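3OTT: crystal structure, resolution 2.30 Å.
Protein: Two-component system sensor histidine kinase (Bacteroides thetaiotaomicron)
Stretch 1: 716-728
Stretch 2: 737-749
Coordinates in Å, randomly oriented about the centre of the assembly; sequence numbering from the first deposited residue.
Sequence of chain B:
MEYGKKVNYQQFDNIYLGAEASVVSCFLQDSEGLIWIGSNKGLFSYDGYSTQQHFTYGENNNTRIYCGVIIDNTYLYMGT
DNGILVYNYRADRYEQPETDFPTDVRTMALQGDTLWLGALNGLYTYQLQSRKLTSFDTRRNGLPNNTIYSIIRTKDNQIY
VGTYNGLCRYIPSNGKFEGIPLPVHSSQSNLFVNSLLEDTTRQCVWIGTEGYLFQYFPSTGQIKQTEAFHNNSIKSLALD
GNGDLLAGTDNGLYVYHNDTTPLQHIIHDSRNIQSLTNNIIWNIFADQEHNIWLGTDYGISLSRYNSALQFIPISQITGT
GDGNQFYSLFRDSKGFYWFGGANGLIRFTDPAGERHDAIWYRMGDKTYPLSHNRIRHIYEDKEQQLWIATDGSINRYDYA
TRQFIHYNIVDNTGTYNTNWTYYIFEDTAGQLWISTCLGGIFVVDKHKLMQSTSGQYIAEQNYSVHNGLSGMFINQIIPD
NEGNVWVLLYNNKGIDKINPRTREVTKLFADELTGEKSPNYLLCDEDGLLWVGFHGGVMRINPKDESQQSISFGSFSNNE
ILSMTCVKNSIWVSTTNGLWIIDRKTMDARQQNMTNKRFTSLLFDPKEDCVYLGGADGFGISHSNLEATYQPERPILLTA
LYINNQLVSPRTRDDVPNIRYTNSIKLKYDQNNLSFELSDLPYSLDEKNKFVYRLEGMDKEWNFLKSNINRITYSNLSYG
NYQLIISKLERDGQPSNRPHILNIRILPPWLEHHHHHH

Stretch 1 716-728: NLSYGNYQLIISK
Stretch 2 737-749: NRPHILNIRILPP

How are the two stretches joined? Strands 720-728 and 740-746 run antiparallel, at 159°, in extended conformation. Paired backbone hydrogen bonds link Gly-720 with Ile-746, Tyr-722 with Ile-744, Leu-724 with Leu-742 and Ile-726 with His-740; Gly-720 N to Ile-746 O and Ile-746 N to Gly-720 O are both 2.8 Å. Gly-720, at phi/psi 140/-175, has angles that would jam a CB against the preceding carbonyl.

What does Ile-746, which gives up the most surface, pack against? With chi1 m and chi2 -95°, it lies buried on the face shared with Tyr-722, its CG1 3.8 Å from Tyr-722 CE1, at the ring edge. Tyr-722 (chi1 m, chi2 95°) is anchored by its OH, which donates to Ser-718 O at 2.6 Å, so one ring serves both apolar packing and a polar tether.

How do Ile-744 and Tyr-719 extend the contact? Ile-744 (m, t) places CD1 4.2 Å from Leu-724 CB, on the same buried face. Beyond the strand, Tyr-719 (chi1 p, chi2 109°) brings CD1 within 3.9 Å of Pro-748 CB.

What occupies the other face? Gln-723 (t, t, chi3 75°) donates from NE2 to Asn-743 OD1 at 3.0 Å; amides suit this more exposed side. Ile-725 (m, t) sets CG2 3.6 Å from Pro-739 CB.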

# COMPACT_ATOMS: atom_id res chain seq x y z
N ASN B 716 -46.23 -21.98 -8.43
CA ASN B 716 -47.36 -21.40 -9.13
C ASN B 716 -47.42 -19.87 -9.18
O ASN B 716 -48.49 -19.28 -8.96
CB ASN B 716 -48.68 -21.85 -8.49
CG ASN B 716 -48.75 -23.31 -8.28
OD1 ASN B 716 -48.98 -23.76 -7.15
ND2 ASN B 716 -48.59 -24.08 -9.35
N LEU B 717 -46.30 -19.22 -9.50
CA LEU B 717 -46.35 -17.80 -9.63
C LEU B 717 -47.09 -17.43 -10.90
O LEU B 717 -46.93 -18.10 -11.91
CB LEU B 717 -44.96 -17.18 -9.59
CG LEU B 717 -44.24 -17.48 -8.26
CD1 LEU B 717 -42.79 -17.12 -8.38
CD2 LEU B 717 -44.91 -16.64 -7.18
N SER B 718 -47.96 -16.41 -10.78
CA SER B 718 -48.66 -15.76 -11.91
C SER B 718 -47.81 -14.72 -12.61
O SER B 718 -46.93 -14.12 -12.00
CB SER B 718 -49.92 -15.05 -11.39
OG SER B 718 -50.86 -16.06 -11.02
N TYR B 719 -48.13 -14.42 -13.87
CA TYR B 719 -47.32 -13.46 -14.55
C TYR B 719 -47.32 -12.15 -13.74
O TYR B 719 -48.25 -11.88 -12.97
CB TYR B 719 -47.76 -13.29 -16.01
CG TYR B 719 -49.02 -12.46 -16.13
CD1 TYR B 719 -48.99 -11.18 -16.66
CD2 TYR B 719 -50.24 -12.95 -15.66
CE1 TYR B 719 -50.15 -10.42 -16.75
CE2 TYR B 719 -51.37 -12.23 -15.71
CZ TYR B 719 -51.35 -10.97 -16.26
OH TYR B 719 -52.55 -10.29 -16.30
N GLY B 720 -46.26 -11.36 -13.88
CA GLY B 720 -46.13 -10.13 -13.14
C GLY B 720 -44.69 -9.89 -12.64
O GLY B 720 -43.75 -10.65 -12.96
N ASN B 721 -44.56 -8.83 -11.87
CA ASN B 721 -43.34 -8.37 -11.29
C ASN B 721 -43.29 -8.71 -9.81
O ASN B 721 -44.27 -8.49 -9.08
CB ASN B 721 -43.26 -6.87 -11.48
CG ASN B 721 -42.97 -6.50 -12.93
OD1 ASN B 721 -41.88 -6.74 -13.44
ND2 ASN B 721 -43.91 -5.87 -13.59
N TYR B 722 -42.16 -9.26 -9.38
CA TYR B 722 -41.89 -9.59 -7.97
C TYR B 722 -40.48 -9.11 -7.64
O TYR B 722 -39.70 -8.77 -8.55
CB TYR B 722 -42.00 -11.11 -7.71
CG TYR B 722 -43.27 -11.71 -8.20
CD1 TYR B 722 -43.34 -12.33 -9.47
CD2 TYR B 722 -44.42 -11.69 -7.42
CE1 TYR B 722 -44.52 -12.88 -9.92
CE2 TYR B 722 -45.61 -12.25 -7.87
CZ TYR B 722 -45.64 -12.83 -9.11
OH TYR B 722 -46.80 -13.36 -9.54
N GLN B 723 -40.17 -9.08 -6.35
CA GLN B 723 -38.83 -8.72 -5.88
C GLN B 723 -38.57 -9.61 -4.67
O GLN B 723 -39.31 -9.54 -3.71
CB GLN B 723 -38.76 -7.22 -5.51
CG GLN B 723 -37.43 -6.77 -4.99
CD GLN B 723 -37.41 -5.31 -4.58
OE1 GLN B 723 -37.94 -4.94 -3.54
NE2 GLN B 723 -36.75 -4.46 -5.39
N LEU B 724 -37.53 -10.45 -4.75
CA LEU B 724 -37.15 -11.29 -3.64
C LEU B 724 -36.18 -10.52 -2.74
O LEU B 724 -35.13 -10.05 -3.18
CB LEU B 724 -36.38 -12.46 -4.21
CG LEU B 724 -36.42 -13.85 -3.65
CD1 LEU B 724 -35.07 -14.51 -3.89
CD2 LEU B 724 -36.97 -14.01 -2.22
N ILE B 725 -36.52 -10.43 -1.46
CA ILE B 725 -35.65 -9.76 -0.53
C ILE B 725 -35.16 -10.76 0.51
O ILE B 725 -35.96 -11.45 1.14
CB ILE B 725 -36.36 -8.56 0.11
CG1 ILE B 725 -36.82 -7.58 -0.99
CG2 ILE B 725 -35.47 -7.87 1.16
CD1 ILE B 725 -37.86 -6.48 -0.47
N ILE B 726 -33.84 -10.88 0.65
CA ILE B 726 -33.28 -11.83 1.57
C ILE B 726 -32.41 -11.11 2.58
O ILE B 726 -31.66 -10.23 2.20
CB ILE B 726 -32.45 -12.90 0.82
CG1 ILE B 726 -33.33 -13.62 -0.21
CG2 ILE B 726 -31.85 -13.90 1.81
CD1 ILE B 726 -32.52 -14.45 -1.21
N SER B 727 -32.52 -11.42 3.86
CA SER B 727 -31.72 -10.68 4.87
C SER B 727 -31.31 -11.57 6.02
O SER B 727 -32.03 -12.47 6.39
CB SER B 727 -32.51 -9.44 5.38
OG SER B 727 -31.70 -8.64 6.22
N LYS B 728 -30.13 -11.33 6.57
CA LYS B 728 -29.66 -12.04 7.75
C LYS B 728 -30.51 -11.65 8.93
O LYS B 728 -30.79 -10.47 9.09
CB LYS B 728 -28.21 -11.64 8.09
CG LYS B 728 -27.51 -12.67 9.05
CD LYS B 728 -26.48 -12.07 10.02
CE LYS B 728 -25.33 -11.38 9.31
NZ LYS B 728 -24.06 -11.38 10.13
N ASN B 737 -30.08 -4.49 7.42
CA ASN B 737 -30.38 -3.51 6.37
C ASN B 737 -29.37 -3.59 5.20
O ASN B 737 -29.19 -2.63 4.47
CB ASN B 737 -30.63 -2.08 6.95
CG ASN B 737 -29.38 -1.46 7.62
OD1 ASN B 737 -28.61 -2.12 8.31
ND2 ASN B 737 -29.22 -0.16 7.42
N ARG B 738 -28.74 -4.77 5.07
CA ARG B 738 -28.04 -5.19 3.84
C ARG B 738 -28.77 -6.39 3.23
O ARG B 738 -28.25 -7.51 3.21
CB ARG B 738 -26.56 -5.57 4.11
CG ARG B 738 -25.63 -4.38 4.34
CD ARG B 738 -24.96 -3.89 3.05
NE ARG B 738 -23.98 -2.82 3.30
CZ ARG B 738 -22.88 -2.62 2.57
NH1 ARG B 738 -22.63 -3.44 1.54
NH2 ARG B 738 -22.03 -1.63 2.85
N PRO B 739 -29.98 -6.15 2.73
CA PRO B 739 -30.64 -7.28 2.10
C PRO B 739 -30.06 -7.53 0.71
O PRO B 739 -29.50 -6.62 0.09
CB PRO B 739 -32.10 -6.82 2.01
CG PRO B 739 -32.13 -5.38 2.50
CD PRO B 739 -30.74 -4.90 2.55
N HIS B 740 -30.14 -8.77 0.27
CA HIS B 740 -30.01 -9.09 -1.14
C HIS B 740 -31.38 -8.95 -1.82
O HIS B 740 -32.36 -9.50 -1.35
CB HIS B 740 -29.52 -10.51 -1.33
CG HIS B 740 -29.05 -10.79 -2.71
ND1 HIS B 740 -27.81 -10.39 -3.16
CD2 HIS B 740 -29.63 -11.45 -3.74
CE1 HIS B 740 -27.66 -10.78 -4.41
NE2 HIS B 740 -28.74 -11.44 -4.78
N ILE B 741 -31.38 -8.23 -2.94
CA ILE B 741 -32.58 -7.96 -3.74
C ILE B 741 -32.45 -8.56 -5.14
O ILE B 741 -31.43 -8.40 -5.79
CB ILE B 741 -32.81 -6.43 -3.80
CG1 ILE B 741 -33.44 -5.95 -2.49
CG2 ILE B 741 -33.63 -6.03 -5.01
CD1 ILE B 741 -33.07 -4.54 -2.12
N LEU B 742 -33.45 -9.33 -5.57
CA LEU B 742 -33.52 -9.85 -6.95
C LEU B 742 -34.84 -9.46 -7.53
O LEU B 742 -35.84 -9.90 -6.99
CB LEU B 742 -33.45 -11.39 -6.96
CG LEU B 742 -33.55 -12.03 -8.36
CD1 LEU B 742 -32.43 -11.63 -9.35
CD2 LEU B 742 -33.72 -13.52 -8.28
N ASN B 743 -34.89 -8.66 -8.60
CA ASN B 743 -36.21 -8.42 -9.27
C ASN B 743 -36.52 -9.54 -10.24
O ASN B 743 -35.68 -9.93 -11.04
CB ASN B 743 -36.27 -7.10 -10.00
CG ASN B 743 -35.83 -5.94 -9.15
OD1 ASN B 743 -36.53 -5.54 -8.22
ND2 ASN B 743 -34.64 -5.40 -9.43
N ILE B 744 -37.69 -10.10 -10.10
CA ILE B 744 -38.18 -11.17 -10.97
C ILE B 744 -39.37 -10.74 -11.84
O ILE B 744 -40.37 -10.23 -11.33
CB ILE B 744 -38.60 -12.39 -10.11
CG1 ILE B 744 -37.39 -12.85 -9.18
CG2 ILE B 744 -39.00 -13.53 -11.02
CD1 ILE B 744 -37.84 -13.75 -7.98
N ARG B 745 -39.27 -10.93 -13.16
CA ARG B 745 -40.39 -10.70 -14.03
C ARG B 745 -40.85 -12.04 -14.62
O ARG B 745 -40.05 -12.77 -15.23
CB ARG B 745 -40.05 -9.70 -15.12
CG ARG B 745 -41.25 -9.31 -15.96
CD ARG B 745 -40.90 -8.37 -17.13
NE ARG B 745 -42.10 -7.98 -17.87
CZ ARG B 745 -42.12 -7.36 -19.06
NH1 ARG B 745 -40.99 -7.02 -19.69
NH2 ARG B 745 -43.31 -7.07 -19.63
N ILE B 746 -42.11 -12.41 -14.37
CA ILE B 746 -42.71 -13.55 -15.04
C ILE B 746 -43.62 -13.06 -16.20
O ILE B 746 -44.58 -12.30 -15.94
CB ILE B 746 -43.60 -14.37 -14.07
CG1 ILE B 746 -42.82 -14.74 -12.80
CG2 ILE B 746 -44.21 -15.59 -14.80
CD1 ILE B 746 -42.21 -16.04 -12.82
N LEU B 747 -43.33 -13.50 -17.44
CA LEU B 747 -43.97 -12.98 -18.66
C LEU B 747 -45.29 -13.69 -18.86
O LEU B 747 -45.41 -14.84 -18.47
CB LEU B 747 -43.06 -13.17 -19.88
CG LEU B 747 -41.75 -12.35 -19.94
CD1 LEU B 747 -40.73 -12.97 -20.90
CD2 LEU B 747 -42.05 -10.95 -20.40
N PRO B 748 -46.29 -13.03 -19.44
CA PRO B 748 -47.56 -13.72 -19.74
C PRO B 748 -47.38 -14.78 -20.82
O PRO B 748 -46.46 -14.67 -21.60
CB PRO B 748 -48.46 -12.59 -20.26
CG PRO B 748 -47.48 -11.56 -20.81
CD PRO B 748 -46.31 -11.62 -19.86
N PRO B 749 -48.26 -15.80 -20.89
CA PRO B 749 -48.21 -16.81 -21.99
C PRO B 749 -48.09 -16.24 -23.40
O PRO B 749 -47.42 -16.84 -24.26
CB PRO B 749 -49.56 -17.55 -21.87
CG PRO B 749 -50.37 -16.77 -20.84
CD PRO B 749 -49.35 -16.11 -19.93